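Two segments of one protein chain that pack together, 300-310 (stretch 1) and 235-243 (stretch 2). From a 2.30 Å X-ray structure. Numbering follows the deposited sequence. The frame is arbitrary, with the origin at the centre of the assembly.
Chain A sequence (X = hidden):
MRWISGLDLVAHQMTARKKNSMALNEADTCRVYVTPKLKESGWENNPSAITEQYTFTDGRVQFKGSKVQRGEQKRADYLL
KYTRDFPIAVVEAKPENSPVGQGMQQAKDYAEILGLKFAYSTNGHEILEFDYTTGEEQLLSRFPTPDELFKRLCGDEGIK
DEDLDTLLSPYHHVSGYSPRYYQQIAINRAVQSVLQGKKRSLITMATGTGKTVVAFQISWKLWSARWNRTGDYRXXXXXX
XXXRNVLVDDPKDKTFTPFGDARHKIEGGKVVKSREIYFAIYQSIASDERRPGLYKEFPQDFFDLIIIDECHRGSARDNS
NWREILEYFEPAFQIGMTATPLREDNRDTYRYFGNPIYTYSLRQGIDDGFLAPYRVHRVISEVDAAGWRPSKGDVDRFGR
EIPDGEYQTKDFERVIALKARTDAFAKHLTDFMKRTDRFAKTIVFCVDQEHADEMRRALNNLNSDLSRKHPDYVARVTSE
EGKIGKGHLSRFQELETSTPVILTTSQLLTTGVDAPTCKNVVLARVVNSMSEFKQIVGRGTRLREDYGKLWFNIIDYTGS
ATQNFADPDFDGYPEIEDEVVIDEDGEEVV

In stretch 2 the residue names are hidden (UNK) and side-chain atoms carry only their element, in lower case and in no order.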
# COMPACT_ATOMS: atom_id res chain seq x y z
N GLN A 300 -16.11 19.70 -20.47
CA GLN A 300 -15.91 18.25 -20.39
C GLN A 300 -14.46 17.88 -20.69
O GLN A 300 -13.80 17.20 -19.90
CB GLN A 300 -16.82 17.53 -21.39
CG GLN A 300 -18.24 18.07 -21.43
CD GLN A 300 -19.26 17.13 -20.80
OE1 GLN A 300 -20.17 17.57 -20.08
NE2 GLN A 300 -19.12 15.83 -21.07
N ASP A 301 -13.97 18.35 -21.83
CA ASP A 301 -12.62 18.07 -22.28
C ASP A 301 -11.55 18.98 -21.70
O ASP A 301 -10.53 19.24 -22.35
CB ASP A 301 -12.57 18.13 -23.80
CG ASP A 301 -13.05 19.46 -24.34
OD1 ASP A 301 -14.13 19.94 -23.91
OD2 ASP A 301 -12.35 20.04 -25.21
N PHE A 302 -11.77 19.48 -20.49
CA PHE A 302 -10.77 20.35 -19.87
C PHE A 302 -9.53 19.50 -19.58
O PHE A 302 -8.49 19.66 -20.23
CB PHE A 302 -11.31 20.95 -18.57
CG PHE A 302 -10.44 22.03 -17.98
CD1 PHE A 302 -10.19 23.21 -18.69
CD2 PHE A 302 -9.86 21.88 -16.72
CE1 PHE A 302 -9.40 24.22 -18.15
CE2 PHE A 302 -9.06 22.88 -16.16
CZ PHE A 302 -8.83 24.05 -16.87
N PHE A 303 -9.66 18.59 -18.62
CA PHE A 303 -8.57 17.70 -18.18
C PHE A 303 -8.15 16.60 -19.15
O PHE A 303 -8.96 16.06 -19.92
CB PHE A 303 -8.94 17.03 -16.86
CG PHE A 303 -9.40 17.97 -15.80
CD1 PHE A 303 -10.74 18.30 -15.69
CD2 PHE A 303 -8.50 18.51 -14.88
CE1 PHE A 303 -11.19 19.15 -14.68
CE2 PHE A 303 -8.94 19.36 -13.86
CZ PHE A 303 -10.29 19.68 -13.76
N ASP A 304 -6.87 16.24 -19.11
CA ASP A 304 -6.35 15.17 -19.95
C ASP A 304 -6.33 13.91 -19.08
O ASP A 304 -6.41 12.77 -19.57
CB ASP A 304 -4.92 15.48 -20.42
CG ASP A 304 -4.82 16.77 -21.20
OD1 ASP A 304 -4.87 17.86 -20.59
OD2 ASP A 304 -4.69 16.71 -22.44
N LEU A 305 -6.23 14.14 -17.78
CA LEU A 305 -6.15 13.08 -16.80
C LEU A 305 -6.74 13.44 -15.45
O LEU A 305 -6.65 14.58 -14.99
CB LEU A 305 -4.68 12.69 -16.60
CG LEU A 305 -4.43 11.57 -15.59
CD1 LEU A 305 -4.99 10.29 -16.17
CD2 LEU A 305 -2.93 11.43 -15.31
N ILE A 306 -7.34 12.44 -14.83
CA ILE A 306 -7.93 12.56 -13.51
C ILE A 306 -7.49 11.35 -12.69
O ILE A 306 -7.60 10.21 -13.15
CB ILE A 306 -9.46 12.53 -13.58
CG1 ILE A 306 -9.97 13.72 -14.42
CG2 ILE A 306 -10.04 12.53 -12.16
CD1 ILE A 306 -10.76 14.73 -13.63
N ILE A 307 -6.99 11.60 -11.48
CA ILE A 307 -6.54 10.52 -10.60
C ILE A 307 -7.34 10.53 -9.31
O ILE A 307 -7.39 11.54 -8.61
CB ILE A 307 -5.02 10.65 -10.31
CG1 ILE A 307 -4.23 10.38 -11.60
CG2 ILE A 307 -4.58 9.66 -9.23
CD1 ILE A 307 -2.76 10.73 -11.54
N ILE A 308 -7.97 9.40 -8.98
CA ILE A 308 -8.79 9.31 -7.78
C ILE A 308 -8.09 8.59 -6.63
O ILE A 308 -7.63 7.46 -6.78
CB ILE A 308 -10.10 8.58 -8.08
CG1 ILE A 308 -10.80 9.29 -9.25
CG2 ILE A 308 -10.98 8.53 -6.83
CD1 ILE A 308 -11.97 8.56 -9.79
N ASP A 309 -8.02 9.28 -5.49
CA ASP A 309 -7.37 8.76 -4.29
C ASP A 309 -7.94 7.41 -3.86
O ASP A 309 -7.18 6.48 -3.59
CB ASP A 309 -7.54 9.78 -3.15
CG ASP A 309 -6.55 9.57 -2.01
OD1 ASP A 309 -5.35 9.88 -2.21
OD2 ASP A 309 -6.96 9.10 -0.92
N GLU A 310 -9.26 7.31 -3.76
CA GLU A 310 -9.96 6.06 -3.38
C GLU A 310 -11.27 5.97 -4.13
O GLU A 310 -12.14 6.83 -3.98
CB GLU A 310 -10.24 6.00 -1.87
CG GLU A 310 -11.18 4.84 -1.45
CD GLU A 310 -10.64 3.44 -1.77
OE1 GLU A 310 -9.56 3.06 -1.27
OE2 GLU A 310 -11.31 2.71 -2.54
N UNK A 235 1.07 21.41 -22.05
CA UNK A 235 1.21 20.61 -20.85
C UNK A 235 -0.16 19.96 -20.65
O UNK A 235 -1.18 20.45 -21.15
c UNK A 235 1.53 21.48 -19.63
c UNK A 235 5.31 21.69 -18.95
c UNK A 235 3.95 21.04 -19.17
c UNK A 235 2.91 22.07 -19.61
n UNK A 235 6.38 20.67 -18.75
N UNK A 236 -0.21 18.85 -19.92
CA UNK A 236 -1.51 18.22 -19.71
C UNK A 236 -2.23 18.87 -18.53
O UNK A 236 -1.61 19.56 -17.71
c UNK A 236 -1.12 16.77 -19.43
c UNK A 236 0.88 17.96 -19.47
c UNK A 236 0.13 16.94 -18.64
N UNK A 237 -3.54 18.69 -18.43
CA UNK A 237 -4.27 19.25 -17.30
C UNK A 237 -4.67 18.02 -16.49
O UNK A 237 -5.28 17.07 -17.03
n UNK A 237 -6.72 23.96 -20.29
c UNK A 237 -5.97 22.45 -18.04
c UNK A 237 -6.90 22.64 -20.32
c UNK A 237 -5.48 20.03 -17.78
n UNK A 237 -6.57 21.91 -19.26
n UNK A 237 -7.41 22.06 -21.41
c UNK A 237 -5.70 21.35 -17.03
N UNK A 238 -4.34 18.03 -15.20
CA UNK A 238 -4.57 16.89 -14.32
C UNK A 238 -5.32 17.25 -13.04
O UNK A 238 -4.93 18.18 -12.32
c UNK A 238 -3.43 14.86 -13.33
c UNK A 238 -3.21 16.26 -13.90
c UNK A 238 -2.89 15.40 -16.27
c UNK A 238 -2.29 16.18 -15.12
N UNK A 239 -6.37 16.48 -12.74
CA UNK A 239 -7.17 16.68 -11.53
C UNK A 239 -6.99 15.52 -10.54
O UNK A 239 -7.25 14.36 -10.88
c UNK A 239 -9.65 16.85 -10.73
c UNK A 239 -9.35 18.05 -9.85
c UNK A 239 -11.05 16.96 -11.30
c UNK A 239 -8.66 16.78 -11.90
N UNK A 240 -6.55 15.83 -9.33
CA UNK A 240 -6.38 14.82 -8.29
C UNK A 240 -7.57 15.02 -7.34
O UNK A 240 -7.79 16.12 -6.87
c UNK A 240 -4.36 12.83 -6.52
c UNK A 240 -4.86 14.12 -6.35
c UNK A 240 -4.99 13.72 -3.95
c UNK A 240 -5.18 14.56 -5.06
c UNK A 240 -5.06 15.04 -7.54
c UNK A 240 -4.49 12.43 -4.13
c UNK A 240 -4.17 11.98 -5.42
N UNK A 241 -8.32 13.95 -7.08
CA UNK A 241 -9.49 14.00 -6.20
C UNK A 241 -9.30 13.03 -5.04
O UNK A 241 -8.96 11.87 -5.24
c UNK A 241 -11.84 15.41 -8.30
c UNK A 241 -11.31 13.98 -8.29
c UNK A 241 -12.44 13.02 -8.62
c UNK A 241 -10.77 13.54 -6.93
N UNK A 242 -9.55 13.50 -3.83
CA UNK A 242 -9.45 12.67 -2.65
C UNK A 242 -10.49 13.23 -1.70
O UNK A 242 -11.48 13.84 -2.13
c UNK A 242 -8.04 12.82 -2.06
N UNK A 243 -10.30 12.99 -0.41
CA UNK A 243 -11.17 13.55 0.62
C UNK A 243 -10.38 13.67 1.92
O UNK A 243 -10.32 14.73 2.53
c UNK A 243 -12.42 12.69 0.88
c UNK A 243 -13.34 13.32 1.92
o UNK A 243 -12.90 13.58 3.07
o UNK A 243 -14.51 13.57 1.56

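Position 235 carries four carbons in a row ending in a nitrogen. The chain leads away from stretch 1 and touches nothing there: a lysine, K235, outside the contact.

At 236 three carbons close a ring onto the backbone nitrogen, and the residue's CA lies 3.5 Å from D304 OD1. This is proline, P236.

Position 237 has three carbons, a nitrogen, then a carbon bearing two more nitrogens. That planar end lies flat on the ring of F302, centres 4.0 Å apart and planes at 19°. This is arginine, R237. Stacking and cation-pi attraction coincide here, and R237 NH2 also donates to F302 O at 2.9 Å, so one residue supplies both ring face and carbonyl. R237 N donates to D304 OD1 (2.7 Å), while R237 O accepts from D304 N (2.7 Å) and L305 N (3.2 Å).

Position 238 shows four carbons, forked at the first, one arm two carbons long. It shares a sheet face with L305, and the end of the longer arm comes close to L305 CB: isoleucine, I238, with CD1 3.3 Å from that CB.

At 239 there are four carbons, forked at the second, on the other face with I306, one branch end close to that side chain. The residue is leucine, L239. Its CD2 sits 3.2 Å from I306 CD1 and also lies over the F303 ring, 4.1 Å from the centroid, so the same methyl meets an aliphatic neighbour and an aromatic face.

Position 240 has one carbon and then a ring of six carbons, back on the face of L305 and I307, with a ring carbon near I307 CG2. This is phenylalanine, F240; its CD1 is 4.2 Å from I307 CG2.

Position 241 again has four carbons forked at the second, one branch reaching I308 CG1: leucine, L241, whose CD1 makes that approach at 4.1 Å.

A single side-chain carbon at 242, the CB, lies 3.3 Å from D309 CB and marks alanine, A242.

At 243 two carbons, the second carrying two oxygens, make a short carboxylate whose end leads away from stretch 1: aspartate, D243.

The contact is a parallel strand pair, 826 Å² buried, with a regular ladder: L239 N to L305 O (3.0 Å), I307 N to L239 O (2.8 Å), L241 N to I307 O (3.0 Å) and D309 N to L241 O (2.8 Å). Alternation sends I238 and F240 to one face, L239 and L241 to the other, each beside an aliphatic partner. Polar chemistry gathers before the strands, where R237 and D304 tie side chains to backbone.

Stretch 2 235-243: KPRILFLAD
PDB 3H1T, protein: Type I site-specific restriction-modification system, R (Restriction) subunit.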